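UDP-glucose 6-dehydrogenase (Pyrobaculum islandicum, PDB 3VTF) binds UDP-glucose and probably catalyses its NAD-dependent oxidation to UDP-glucuronate, a step of nucleotide-sugar biosynthesis. Local coordinates at residues Gly44-Gly49 with Val95-Ala100; Gly135-Val140 with Asp198-Ser203; Val146-Thr151 with Ile293-Ser298; Leu323-Leu328 with Leu363-Arg368. One frame throughout, in Å; residues are numbered along the deposited sequence.

Contact 1. Residues Gly44-Gly49 with Val95-Ala100; sequences GHRVVG and VAATDA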
loop_
_atom_site.group_PDB
_atom_site.type_symbol
_atom_site.label_atom_id
_atom_site.label_comp_id
_atom_site.label_asym_id
_atom_site.label_seq_id
_atom_site.Cartn_x
_atom_site.Cartn_y
_atom_site.Cartn_z
ATOM N N GLY A 44 -9.672 -34.348 -4.213
ATOM C CA GLY A 44 -9.388 -35.785 -4.044
ATOM C C GLY A 44 -9.513 -36.242 -2.572
ATOM O O GLY A 44 -9.211 -37.388 -2.284
ATOM N N HIS A 45 -10.068 -35.410 -1.686
ATOM C CA HIS A 45 -10.229 -35.766 -0.270
ATOM C C HIS A 45 -11.625 -36.157 0.015
ATOM O O HIS A 45 -12.520 -35.807 -0.679
ATOM C CB HIS A 45 -9.798 -34.583 0.645
ATOM C CG HIS A 45 -8.345 -34.194 0.462
ATOM N ND1 HIS A 45 -7.309 -35.113 0.555
ATOM C CD2 HIS A 45 -7.777 -32.976 0.115
ATOM C CE1 HIS A 45 -6.130 -34.476 0.280
ATOM N NE2 HIS A 45 -6.419 -33.160 0.016
ATOM N N ARG A 46 -11.810 -36.872 1.090
ATOM C CA ARG A 46 -13.111 -37.232 1.618
ATOM C C ARG A 46 -13.457 -36.164 2.605
ATOM O O ARG A 46 -12.632 -35.826 3.515
ATOM C CB ARG A 46 -13.017 -38.614 2.336
ATOM C CG ARG A 46 -14.334 -39.088 2.951
ATOM C CD ARG A 46 -14.040 -40.249 3.884
ATOM N NE ARG A 46 -15.214 -40.572 4.697
ATOM C CZ ARG A 46 -15.310 -40.307 5.984
ATOM N NH1 ARG A 46 -14.287 -39.746 6.603
ATOM N NH2 ARG A 46 -16.424 -40.609 6.630
ATOM N N VAL A 47 -14.623 -35.567 2.402
ATOM C CA VAL A 47 -15.005 -34.381 3.171
ATOM C C VAL A 47 -16.385 -34.576 3.794
ATOM O O VAL A 47 -17.364 -35.068 3.141
ATOM C CB VAL A 47 -15.041 -33.102 2.291
ATOM C CG1 VAL A 47 -15.549 -31.863 3.071
ATOM C CG2 VAL A 47 -13.687 -32.850 1.672
ATOM N N VAL A 48 -16.494 -34.192 5.054
ATOM C CA VAL A 48 -17.774 -34.181 5.729
ATOM C C VAL A 48 -18.047 -32.763 6.248
ATOM O O VAL A 48 -17.305 -32.249 7.092
ATOM C CB VAL A 48 -17.821 -35.209 6.923
ATOM C CG1 VAL A 48 -19.230 -35.202 7.522
ATOM C CG2 VAL A 48 -17.416 -36.626 6.472
ATOM N N GLY A 49 -19.101 -32.123 5.771
ATOM C CA GLY A 49 -19.417 -30.763 6.190
ATOM C C GLY A 49 -20.535 -30.714 7.197
ATOM O O GLY A 49 -21.301 -31.692 7.346
ATOM N N VAL A 95 -16.738 -34.342 12.921
ATOM C CA VAL A 95 -15.393 -34.435 13.493
ATOM C C VAL A 95 -14.954 -35.904 13.685
ATOM O O VAL A 95 -13.790 -36.306 13.336
ATOM C CB VAL A 95 -15.352 -33.674 14.829
ATOM C CG1 VAL A 95 -14.002 -33.828 15.474
ATOM C CG2 VAL A 95 -15.641 -32.187 14.562
ATOM N N ALA A 96 -15.835 -36.712 14.301
ATOM C CA ALA A 96 -15.385 -38.078 14.723
ATOM C C ALA A 96 -15.118 -38.937 13.517
ATOM O O ALA A 96 -14.330 -39.871 13.586
ATOM C CB ALA A 96 -16.400 -38.745 15.655
ATOM N N ALA A 97 -15.689 -38.562 12.369
ATOM C CA ALA A 97 -15.569 -39.367 11.178
ATOM C C ALA A 97 -14.316 -38.930 10.325
ATOM O O ALA A 97 -13.990 -39.537 9.299
ATOM C CB ALA A 97 -16.904 -39.292 10.358
ATOM N N THR A 98 -13.569 -37.931 10.778
ATOM C CA THR A 98 -12.460 -37.415 9.971
ATOM C C THR A 98 -11.148 -37.310 10.793
ATOM O O THR A 98 -11.135 -37.662 11.940
ATOM C CB THR A 98 -12.858 -36.027 9.369
ATOM O OG1 THR A 98 -13.209 -35.154 10.429
ATOM C CG2 THR A 98 -14.150 -36.123 8.422
ATOM N N ASP A 99 -10.063 -36.793 10.202
ATOM C CA ASP A 99 -8.804 -36.644 10.914
ATOM C C ASP A 99 -8.382 -35.193 11.098
ATOM O O ASP A 99 -7.530 -34.904 11.927
ATOM C CB ASP A 99 -7.735 -37.342 10.178
ATOM C CG ASP A 99 -7.899 -38.875 10.274
ATOM O OD1 ASP A 99 -8.293 -39.348 11.357
ATOM O OD2 ASP A 99 -7.630 -39.528 9.270
ATOM N N ALA A 100 -8.989 -34.272 10.331
ATOM C CA ALA A 100 -8.780 -32.840 10.600
ATOM C C ALA A 100 -10.050 -32.065 10.338
ATOM O O ALA A 100 -10.860 -32.454 9.461
ATOM C CB ALA A 100 -7.658 -32.346 9.643
#
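Arg-46 and Val-48 reach from strand 46-50 to the bend around Ala-97 and Thr-98, in the Rossmann-type domain that probably holds NAD. Because strand 23-27 lies between their strand and strand 100-103, the contact spans the intervening strand on one face of the sheet. Val-47, whose side chain leaves the opposite way, packs instead on helix 31-43.

The Arg-46 chain starts with CG beside the carbonyl carbon (chi1 179°) and stays extended as far as NE, long enough to carry NH1 to Ala-97 O, 2.7 Å away. That hydrogen bond is nearly straight, with an N-H...O angle of 161°. The oxygen lies near the guanidinium plane, whereas the donor itself is tilted from the carbonyl plane. NH2 passes the methyl of Ala-97, and CG2 of Val-48 lies over one guanidinium face, towards its rim, so the flat group is held by a bond at its edge and a methyl above it.

Further along the strand the contact becomes apolar. In Thr-98, chi1 of 57° places OG1 between the backbone N and the carbonyl carbon and directs CG2 away from the carbonyl carbon. Its hydroxyl is engaged with Ser-25 OG, on the neighbouring strand, leaving the methyl for the valine: Val-48 CG2 meets Thr-98 CG2 at 3.8 Å.

Contact 2. Residues Gly135-Val140 with Asp198-Ser203; sequences GRWHLV and DERAAS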
loop_
_atom_site.group_PDB
_atom_site.type_symbol
_atom_site.label_atom_id
_atom_site.label_comp_id
_atom_site.label_asym_id
_atom_site.label_seq_id
_atom_site.Cartn_x
_atom_site.Cartn_y
_atom_site.Cartn_z
ATOM N N GLY A 135 -11.349 -40.951 19.950
ATOM C CA GLY A 135 -10.270 -41.603 20.679
ATOM C C GLY A 135 -8.894 -41.573 20.075
ATOM O O GLY A 135 -7.991 -42.257 20.589
ATOM N N ARG A 136 -8.647 -40.803 18.996
ATOM C CA ARG A 136 -7.236 -40.727 18.549
ATOM C C ARG A 136 -6.907 -39.350 17.980
ATOM O O ARG A 136 -7.778 -38.542 17.877
ATOM C CB ARG A 136 -6.812 -41.882 17.625
ATOM C CG ARG A 136 -7.604 -41.989 16.361
ATOM C CD ARG A 136 -7.732 -43.428 15.799
ATOM N NE ARG A 136 -8.421 -43.266 14.495
ATOM C CZ ARG A 136 -9.730 -43.412 14.291
ATOM N NH1 ARG A 136 -10.558 -43.855 15.237
ATOM N NH2 ARG A 136 -10.213 -43.177 13.112
ATOM N N TRP A 137 -5.655 -39.131 17.661
ATOM C CA TRP A 137 -5.161 -37.803 17.299
ATOM C C TRP A 137 -6.000 -37.231 16.185
ATOM O O TRP A 137 -6.515 -37.980 15.302
ATOM C CB TRP A 137 -3.763 -37.953 16.803
ATOM C CG TRP A 137 -3.155 -36.655 16.303
ATOM C CD1 TRP A 137 -2.447 -35.723 17.063
ATOM C CD2 TRP A 137 -3.101 -36.148 14.913
ATOM N NE1 TRP A 137 -2.011 -34.703 16.287
ATOM C CE2 TRP A 137 -2.367 -34.882 14.982
ATOM C CE3 TRP A 137 -3.644 -36.559 13.674
ATOM C CZ2 TRP A 137 -2.124 -34.105 13.856
ATOM C CZ3 TRP A 137 -3.377 -35.769 12.521
ATOM C CH2 TRP A 137 -2.618 -34.567 12.613
ATOM N N HIS A 138 -6.158 -35.916 16.241
ATOM C CA HIS A 138 -6.925 -35.145 15.257
ATOM C C HIS A 138 -6.238 -33.791 15.082
ATOM O O HIS A 138 -5.567 -33.310 15.996
ATOM C CB HIS A 138 -8.275 -34.803 15.857
ATOM C CG HIS A 138 -9.375 -34.565 14.809
ATOM N ND1 HIS A 138 -9.809 -33.311 14.496
ATOM C CD2 HIS A 138 -10.115 -35.446 14.019
ATOM C CE1 HIS A 138 -10.763 -33.382 13.547
ATOM N NE2 HIS A 138 -10.952 -34.683 13.259
ATOM N N LEU A 139 -6.435 -33.150 13.908
ATOM C CA LEU A 139 -5.932 -31.800 13.699
ATOM C C LEU A 139 -7.046 -30.780 13.679
ATOM O O LEU A 139 -8.019 -30.916 12.943
ATOM C CB LEU A 139 -5.128 -31.746 12.376
ATOM C CG LEU A 139 -4.618 -30.364 11.899
ATOM C CD1 LEU A 139 -3.606 -29.743 12.874
ATOM C CD2 LEU A 139 -3.958 -30.538 10.537
ATOM N N VAL A 140 -6.908 -29.715 14.451
ATOM C CA VAL A 140 -7.950 -28.682 14.460
ATOM C C VAL A 140 -7.385 -27.480 13.648
ATOM O O VAL A 140 -6.312 -26.916 13.995
ATOM C CB VAL A 140 -8.138 -28.192 15.907
ATOM C CG1 VAL A 140 -9.249 -27.151 15.950
ATOM C CG2 VAL A 140 -8.499 -29.427 16.784
ATOM N N ASP A 198 2.574 -27.680 15.513
ATOM C CA ASP A 198 3.752 -28.619 15.628
ATOM C C ASP A 198 4.066 -29.186 14.273
ATOM O O ASP A 198 3.335 -28.916 13.317
ATOM C CB ASP A 198 3.463 -29.769 16.616
ATOM C CG ASP A 198 2.188 -30.578 16.231
ATOM O OD1 ASP A 198 1.927 -30.776 15.077
ATOM O OD2 ASP A 198 1.387 -30.912 17.083
ATOM N N GLU A 199 5.108 -30.033 14.178
ATOM C CA GLU A 199 5.517 -30.632 12.901
ATOM C C GLU A 199 4.476 -31.525 12.262
ATOM O O GLU A 199 4.331 -31.569 11.029
ATOM C CB GLU A 199 6.852 -31.444 13.083
ATOM C CG GLU A 199 7.523 -31.881 11.797
ATOM C CD GLU A 199 7.548 -30.747 10.773
ATOM O OE1 GLU A 199 8.217 -29.717 11.072
ATOM O OE2 GLU A 199 6.883 -30.868 9.699
ATOM N N ARG A 200 3.759 -32.255 13.093
ATOM C CA ARG A 200 2.798 -33.188 12.541
ATOM C C ARG A 200 1.677 -32.395 11.874
ATOM O O ARG A 200 1.212 -32.810 10.834
ATOM C CB ARG A 200 2.188 -34.031 13.651
ATOM C CG ARG A 200 1.369 -35.207 13.140
ATOM C CD ARG A 200 0.906 -36.076 14.297
ATOM N NE ARG A 200 0.033 -37.148 13.809
ATOM C CZ ARG A 200 -0.406 -38.157 14.556
ATOM N NH1 ARG A 200 -0.048 -38.226 15.814
ATOM N NH2 ARG A 200 -1.177 -39.121 14.003
ATOM N N ALA A 201 1.260 -31.266 12.483
ATOM C CA ALA A 201 0.253 -30.371 11.831
ATOM C C ALA A 201 0.734 -29.874 10.467
ATOM O O ALA A 201 -0.015 -29.889 9.530
ATOM C CB ALA A 201 -0.061 -29.188 12.744
ATOM N N ALA A 202 1.947 -29.334 10.416
ATOM C CA ALA A 202 2.540 -28.829 9.180
ATOM C C ALA A 202 2.623 -29.879 8.096
ATOM O O ALA A 202 2.165 -29.685 6.949
ATOM C CB ALA A 202 3.933 -28.222 9.478
ATOM N N SER A 203 3.117 -31.053 8.463
ATOM C CA SER A 203 3.195 -32.106 7.438
ATOM C C SER A 203 1.784 -32.557 6.959
ATOM O O SER A 203 1.543 -32.843 5.755
ATOM C CB SER A 203 4.018 -33.273 8.083
ATOM O OG SER A 203 3.848 -34.327 7.208
#
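Trp-137 and Arg-200 both hold CG opposite the backbone N (chi1 176° and -169°), which sends the indole and a fully extended arginine out from their backbones to overlap, running in opposing directions. The setting is the Rossmann-type domain, where the residues leading into strand 139-142 meet the first turn of helix 199-208.

The guanidinium lies flat on the indole, the planes 6° apart. Arg-200 CZ is 3.6 Å from the centroid of the Trp-137 five-membered ring, a cation-pi contact over the face. Arg-200 CD makes a CH-pi contact 3.9 Å from the centroid of the Trp-137 six-membered ring, so the aliphatic and charged parts of one side chain share one aromatic surface. Over the opposite face, towards the rim, comes the backbone N of Leu-139.

The indole is also fixed at its edge, because NE1 is hydrogen-bonded to Ser-169 OG, which in turn bonds Asp-198 OD2. Asp-198 is the N-cap of the helix: its other oxygen, OD1, accepts from Ala-201 N at 2.7 Å. The same serine thus connects the ring to the helix start. With Trp-137 replaced by alanine, the Arg-200 guanidinium would probably lose its flat support and be free to swing, and Ser-169 OG would lose its indole N-H.

Beneath the stack the contact is purely aliphatic. Leu-139, which also packs on Phe-204 and Leu-205, brings CD1 to within 3.6 Å of Ala-201 CB.

Contact 3. Residues Val146-Thr151 with Ile293-Ser298; sequences VPPGTT and IRFGES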
loop_
_atom_site.group_PDB
_atom_site.type_symbol
_atom_site.label_atom_id
_atom_site.label_comp_id
_atom_site.label_asym_id
_atom_site.label_seq_id
_atom_site.Cartn_x
_atom_site.Cartn_y
_atom_site.Cartn_z
ATOM N N VAL A 146 -9.355 -14.730 12.994
ATOM C CA VAL A 146 -9.353 -14.643 14.429
ATOM C C VAL A 146 -8.112 -13.856 14.832
ATOM O O VAL A 146 -7.032 -13.914 14.190
ATOM C CB VAL A 146 -9.279 -16.030 15.113
ATOM C CG1 VAL A 146 -10.546 -16.841 14.961
ATOM C CG2 VAL A 146 -8.046 -16.866 14.562
ATOM N N PRO A 147 -8.208 -13.111 15.924
ATOM C CA PRO A 147 -7.034 -12.356 16.356
ATOM C C PRO A 147 -5.852 -13.288 16.701
ATOM O O PRO A 147 -6.056 -14.429 17.102
ATOM C CB PRO A 147 -7.515 -11.626 17.615
ATOM C CG PRO A 147 -9.066 -11.597 17.534
ATOM C CD PRO A 147 -9.435 -12.844 16.693
ATOM N N PRO A 148 -4.622 -12.807 16.557
ATOM C CA PRO A 148 -3.452 -13.633 16.816
ATOM C C PRO A 148 -3.449 -14.125 18.223
ATOM O O PRO A 148 -3.683 -13.322 19.132
ATOM C CB PRO A 148 -2.273 -12.640 16.604
ATOM C CG PRO A 148 -2.829 -11.671 15.490
ATOM C CD PRO A 148 -4.294 -11.515 15.873
ATOM N N GLY A 149 -3.161 -15.410 18.430
ATOM C CA GLY A 149 -3.192 -15.975 19.779
ATOM C C GLY A 149 -4.410 -16.823 19.924
ATOM O O GLY A 149 -4.429 -17.666 20.838
ATOM N N THR A 150 -5.430 -16.678 19.044
ATOM C CA THR A 150 -6.694 -17.426 19.283
ATOM C C THR A 150 -6.518 -18.941 19.087
ATOM O O THR A 150 -7.146 -19.761 19.805
ATOM C CB THR A 150 -7.797 -16.941 18.278
ATOM O OG1 THR A 150 -8.033 -15.563 18.536
ATOM C CG2 THR A 150 -9.124 -17.669 18.404
ATOM N N THR A 151 -5.706 -19.338 18.108
ATOM C CA THR A 151 -5.555 -20.772 17.738
ATOM C C THR A 151 -4.920 -21.584 18.895
ATOM O O THR A 151 -5.495 -22.613 19.319
ATOM C CB THR A 151 -4.750 -20.970 16.438
ATOM O OG1 THR A 151 -5.484 -20.340 15.345
ATOM C CG2 THR A 151 -4.585 -22.487 16.091
ATOM N N ILE A 293 -7.931 -2.818 14.950
ATOM C CA ILE A 293 -7.703 -1.628 15.773
ATOM C C ILE A 293 -7.929 -2.004 17.282
ATOM O O ILE A 293 -7.133 -1.620 18.131
ATOM C CB ILE A 293 -8.727 -0.531 15.353
ATOM C CG1 ILE A 293 -8.318 0.072 13.989
ATOM C CG2 ILE A 293 -8.705 0.659 16.355
ATOM C CD1 ILE A 293 -9.498 0.853 13.288
ATOM N N ARG A 294 -9.069 -2.650 17.543
ATOM C CA ARG A 294 -9.484 -2.993 18.952
ATOM C C ARG A 294 -8.465 -3.966 19.569
ATOM O O ARG A 294 -8.121 -3.849 20.735
ATOM C CB ARG A 294 -10.826 -3.636 18.967
ATOM C CG ARG A 294 -11.959 -2.632 18.611
ATOM C CD ARG A 294 -12.069 -1.511 19.678
ATOM N NE ARG A 294 -13.186 -0.640 19.286
ATOM C CZ ARG A 294 -13.046 0.598 18.865
ATOM N NH1 ARG A 294 -11.856 1.166 18.809
ATOM N NH2 ARG A 294 -14.127 1.278 18.490
ATOM N N PHE A 295 -7.973 -4.907 18.767
ATOM C CA PHE A 295 -6.954 -5.845 19.259
ATOM C C PHE A 295 -5.672 -5.100 19.607
ATOM O O PHE A 295 -5.108 -5.298 20.690
ATOM C CB PHE A 295 -6.666 -6.941 18.152
ATOM C CG PHE A 295 -5.652 -7.979 18.598
ATOM C CD1 PHE A 295 -5.931 -8.824 19.671
ATOM C CD2 PHE A 295 -4.423 -8.055 17.993
ATOM C CE1 PHE A 295 -5.016 -9.815 20.092
ATOM C CE2 PHE A 295 -3.492 -8.994 18.405
ATOM C CZ PHE A 295 -3.779 -9.894 19.455
ATOM N N GLY A 296 -5.167 -4.222 18.706
ATOM C CA GLY A 296 -3.960 -3.450 19.026
ATOM C C GLY A 296 -4.219 -2.550 20.279
ATOM O O GLY A 296 -3.355 -2.431 21.178
ATOM N N GLU A 297 -5.383 -1.913 20.328
ATOM C CA GLU A 297 -5.640 -0.983 21.482
ATOM C C GLU A 297 -5.636 -1.789 22.782
ATOM O O GLU A 297 -5.096 -1.286 23.747
ATOM C CB GLU A 297 -6.942 -0.269 21.323
ATOM C CG GLU A 297 -6.909 0.714 20.222
ATOM C CD GLU A 297 -8.260 1.379 20.013
ATOM O OE1 GLU A 297 -9.308 0.710 20.096
ATOM O OE2 GLU A 297 -8.251 2.550 19.661
ATOM N N SER A 298 -6.077 -3.046 22.729
ATOM C CA SER A 298 -6.109 -3.979 23.945
ATOM C C SER A 298 -4.675 -4.279 24.398
ATOM O O SER A 298 -4.472 -4.601 25.542
ATOM C CB SER A 298 -6.836 -5.293 23.682
ATOM O OG SER A 298 -5.932 -6.218 22.997
#
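Phe-295 leaves helix 285-298 facing two consecutive prolines, Pro-147 and Pro-148. From CB the side chain sets CG opposite the backbone N (chi1 -178°), which carries the ring away from the helix towards the loop. On one flank, CD1 meets Pro-147 CB at 3.8 Å, and CE1 lies between that carbon and the carbonyl oxygen of Pro-148. On the other, CE2 approaches Pro-148 CD at 3.7 Å and has CG of that ring slightly farther off, while CD2 comes near the same CD at a slightly longer distance. At the tip, CZ lies 3.4 Å from the carbonyl oxygen of Pro-148. Both proline carbons sit over the same face of the phenyl ring as CH-pi donors, Pro-147 CB 25° and Pro-148 CD 29° off the ring normal.

The two prolines begin a type II beta turn, Pro-147 to Thr-150, in which Gly-149 takes the positive-phi corner. Pro-147 O accepts both the backbone N of Thr-150, at 3.0 Å, and its hydroxyl OG1, at 2.7 Å. The turn leads from strand 139-142 of the NAD-binding domain into helix 151-160, and Glu-225 of helix 221-251 also grips it, through Gly-149 N. Thr-107 and Thr-145, predicted to bind NAD, have side chains about 6 Å from that of Pro-147.

A serine in place of Phe-295 would probably open a gap above both proline rings, leaving the turn without its cover from helix 285-298. Leu-248 of the second subunit touches Phe-295, and Leu-252 of that subunit touches Pro-148.

Contact 4. Residues Leu323-Leu328 with Leu363-Arg368; sequences LLEERL and LERGAR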
loop_
_atom_site.group_PDB
_atom_site.type_symbol
_atom_site.label_atom_id
_atom_site.label_comp_id
_atom_site.label_asym_id
_atom_site.label_seq_id
_atom_site.Cartn_x
_atom_site.Cartn_y
_atom_site.Cartn_z
ATOM N N LEU A 323 -22.713 15.808 -1.554
ATOM C CA LEU A 323 -22.609 16.316 -2.928
ATOM C C LEU A 323 -23.989 16.363 -3.586
ATOM O O LEU A 323 -24.312 17.361 -4.257
ATOM C CB LEU A 323 -21.683 15.414 -3.782
ATOM C CG LEU A 323 -20.197 15.421 -3.403
ATOM C CD1 LEU A 323 -19.452 14.313 -4.104
ATOM C CD2 LEU A 323 -19.607 16.831 -3.705
ATOM N N LEU A 324 -24.780 15.286 -3.438
ATOM C CA LEU A 324 -26.082 15.241 -4.113
ATOM C C LEU A 324 -26.983 16.418 -3.571
ATOM O O LEU A 324 -27.652 17.162 -4.337
ATOM C CB LEU A 324 -26.766 13.861 -3.903
ATOM C CG LEU A 324 -28.048 13.799 -4.798
ATOM C CD1 LEU A 324 -27.759 13.978 -6.302
ATOM C CD2 LEU A 324 -28.817 12.546 -4.496
ATOM N N GLU A 325 -27.013 16.527 -2.247
ATOM C CA GLU A 325 -27.743 17.544 -1.507
ATOM C C GLU A 325 -27.366 18.980 -1.919
ATOM O O GLU A 325 -28.233 19.804 -2.202
ATOM C CB GLU A 325 -27.469 17.355 -0.023
ATOM C CG GLU A 325 -28.164 18.338 0.905
ATOM C CD GLU A 325 -27.850 17.972 2.343
ATOM O OE1 GLU A 325 -28.676 17.346 3.039
ATOM O OE2 GLU A 325 -26.702 18.218 2.746
ATOM N N GLU A 326 -26.088 19.254 -2.053
ATOM C CA GLU A 326 -25.608 20.526 -2.586
ATOM C C GLU A 326 -26.043 20.788 -4.042
ATOM O O GLU A 326 -26.416 21.930 -4.408
ATOM C CB GLU A 326 -24.085 20.582 -2.543
ATOM C CG GLU A 326 -23.512 21.858 -3.142
ATOM C CD GLU A 326 -22.249 22.276 -2.417
ATOM O OE1 GLU A 326 -22.012 21.759 -1.294
ATOM O OE2 GLU A 326 -21.476 23.101 -2.956
ATOM N N ARG A 327 -25.924 19.769 -4.899
ATOM C CA ARG A 327 -26.326 19.966 -6.266
ATOM C C ARG A 327 -27.848 20.114 -6.438
ATOM O O ARG A 327 -28.305 20.807 -7.344
ATOM C CB ARG A 327 -25.716 18.948 -7.261
ATOM C CG ARG A 327 -24.213 18.810 -7.188
ATOM C CD ARG A 327 -23.490 20.161 -7.185
ATOM N NE ARG A 327 -23.606 20.795 -8.466
ATOM C CZ ARG A 327 -22.586 21.167 -9.234
ATOM N NH1 ARG A 327 -21.322 21.028 -8.829
ATOM N NH2 ARG A 327 -22.855 21.739 -10.395
ATOM N N LEU A 328 -28.624 19.474 -5.601
ATOM C CA LEU A 328 -30.081 19.561 -5.798
ATOM C C LEU A 328 -30.689 20.688 -4.975
ATOM O O LEU A 328 -31.841 20.980 -5.134
ATOM C CB LEU A 328 -30.768 18.253 -5.453
ATOM C CG LEU A 328 -30.436 17.103 -6.380
ATOM C CD1 LEU A 328 -31.192 15.890 -5.869
ATOM C CD2 LEU A 328 -30.797 17.508 -7.807
ATOM N N LEU A 363 -32.683 8.584 3.156
ATOM C CA LEU A 363 -33.940 8.469 3.916
ATOM C C LEU A 363 -33.973 9.383 5.095
ATOM O O LEU A 363 -34.890 10.172 5.215
ATOM C CB LEU A 363 -34.200 7.058 4.368
ATOM C CG LEU A 363 -34.622 6.093 3.285
ATOM C CD1 LEU A 363 -34.614 4.678 3.860
ATOM C CD2 LEU A 363 -35.951 6.462 2.620
ATOM N N GLU A 364 -32.952 9.325 5.914
ATOM C CA GLU A 364 -32.760 10.225 7.033
ATOM C C GLU A 364 -32.785 11.715 6.615
ATOM O O GLU A 364 -33.029 12.612 7.421
ATOM C CB GLU A 364 -31.457 9.759 7.702
ATOM C CG GLU A 364 -30.936 10.481 8.926
ATOM C CD GLU A 364 -29.642 9.824 9.453
ATOM O OE1 GLU A 364 -28.576 9.962 8.806
ATOM O OE2 GLU A 364 -29.671 9.162 10.523
ATOM N N ARG A 365 -32.566 12.016 5.343
ATOM C CA ARG A 365 -32.712 13.409 4.911
ATOM C C ARG A 365 -34.046 13.723 4.199
ATOM O O ARG A 365 -34.163 14.751 3.525
ATOM C CB ARG A 365 -31.487 13.907 4.104
ATOM C CG ARG A 365 -30.289 14.273 4.986
ATOM C CD ARG A 365 -28.999 14.045 4.214
ATOM N NE ARG A 365 -27.923 13.516 5.069
ATOM C CZ ARG A 365 -26.715 14.069 5.219
ATOM N NH1 ARG A 365 -26.348 15.204 4.558
ATOM N NH2 ARG A 365 -25.852 13.464 6.035
ATOM N N GLY A 366 -35.026 12.830 4.311
ATOM C CA GLY A 366 -36.381 13.145 3.768
ATOM C C GLY A 366 -36.520 12.952 2.265
ATOM O O GLY A 366 -37.518 13.355 1.665
ATOM N N ALA A 367 -35.523 12.318 1.631
ATOM C CA ALA A 367 -35.646 11.918 0.208
ATOM C C ALA A 367 -36.606 10.761 0.015
ATOM O O ALA A 367 -36.736 9.866 0.873
ATOM C CB ALA A 367 -34.284 11.570 -0.427
ATOM N N ARG A 368 -37.258 10.779 -1.131
ATOM C CA ARG A 368 -38.011 9.641 -1.606
ATOM C C ARG A 368 -37.017 8.833 -2.403
ATOM O O ARG A 368 -36.596 9.266 -3.499
ATOM C CB ARG A 368 -39.175 10.057 -2.534
ATOM C CG ARG A 368 -40.020 11.244 -2.068
ATOM C CD ARG A 368 -41.158 11.439 -3.064
ATOM N NE ARG A 368 -42.309 12.155 -2.509
ATOM C CZ ARG A 368 -43.554 12.091 -3.004
ATOM N NH1 ARG A 368 -43.850 11.341 -4.059
ATOM N NH2 ARG A 368 -44.528 12.775 -2.422
#
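Glu-325 lays its carboxylate across the far half of the Arg-365 side chain, the two chains crossing at about a right angle. Extended from the helix, with chi1 at 180°, the glutamate places OE1 3.5 Å from Arg-365 NH1, a long salt bridge. OE2 of Glu-325 is equally distant from that nitrogen, so the charge faces NH1 with both oxygens. OE1 also touches Arg-365 CD, likewise at 3.5 Å, an aliphatic contact beside the ionic one.

The acid comes to the edge of the guanidinium, near its plane, but the carboxylate and guanidinium planes stay 32° apart. At this length the attraction is probably mostly electrostatic and relatively tolerant of small movements. The Arg-365 chain is bent at chi3 on its way to the acid, and both side chains rest on Leu-331 in the loop after helix 304-328.

Arg-365 directly follows helix 354-364, which closes in a Schellman motif with Gly-366 at positive phi and Gly-366 N bonded to Leu-363 O at 2.8 Å. The salt bridge therefore joins the last turn of helix 304-328 to the residue just after helix 354-364, on the surface. The second of these helices forms the beta-alpha-beta crossover between strands 335-339 and 368-372, in the Rossmann-like parallel sheet of the UDP-binding domain.

The four contacts sample the two alpha/beta domains and the helical region between them. Contacts 1 and 2, their centres 14 Å apart, follow each other along the chain and share the mixed sheet of the NAD-binding domain, where Asp-99 O and Leu-139 N, 2.9 Å apart, join them. Contact 3 interleaves with contact 2 in sequence and lies 25 Å from it, centre to centre; it ties the same domain to helix 285-298. The next helix, 304-328, leads to contact 4 in the parallel sheet's domain, 39 Å from contact 3 and 58 Å from contact 2, between centres. Within one subunit, bound UDP-glucose lies between the two alpha/beta domains in which contacts 1, 2 and 4 sit.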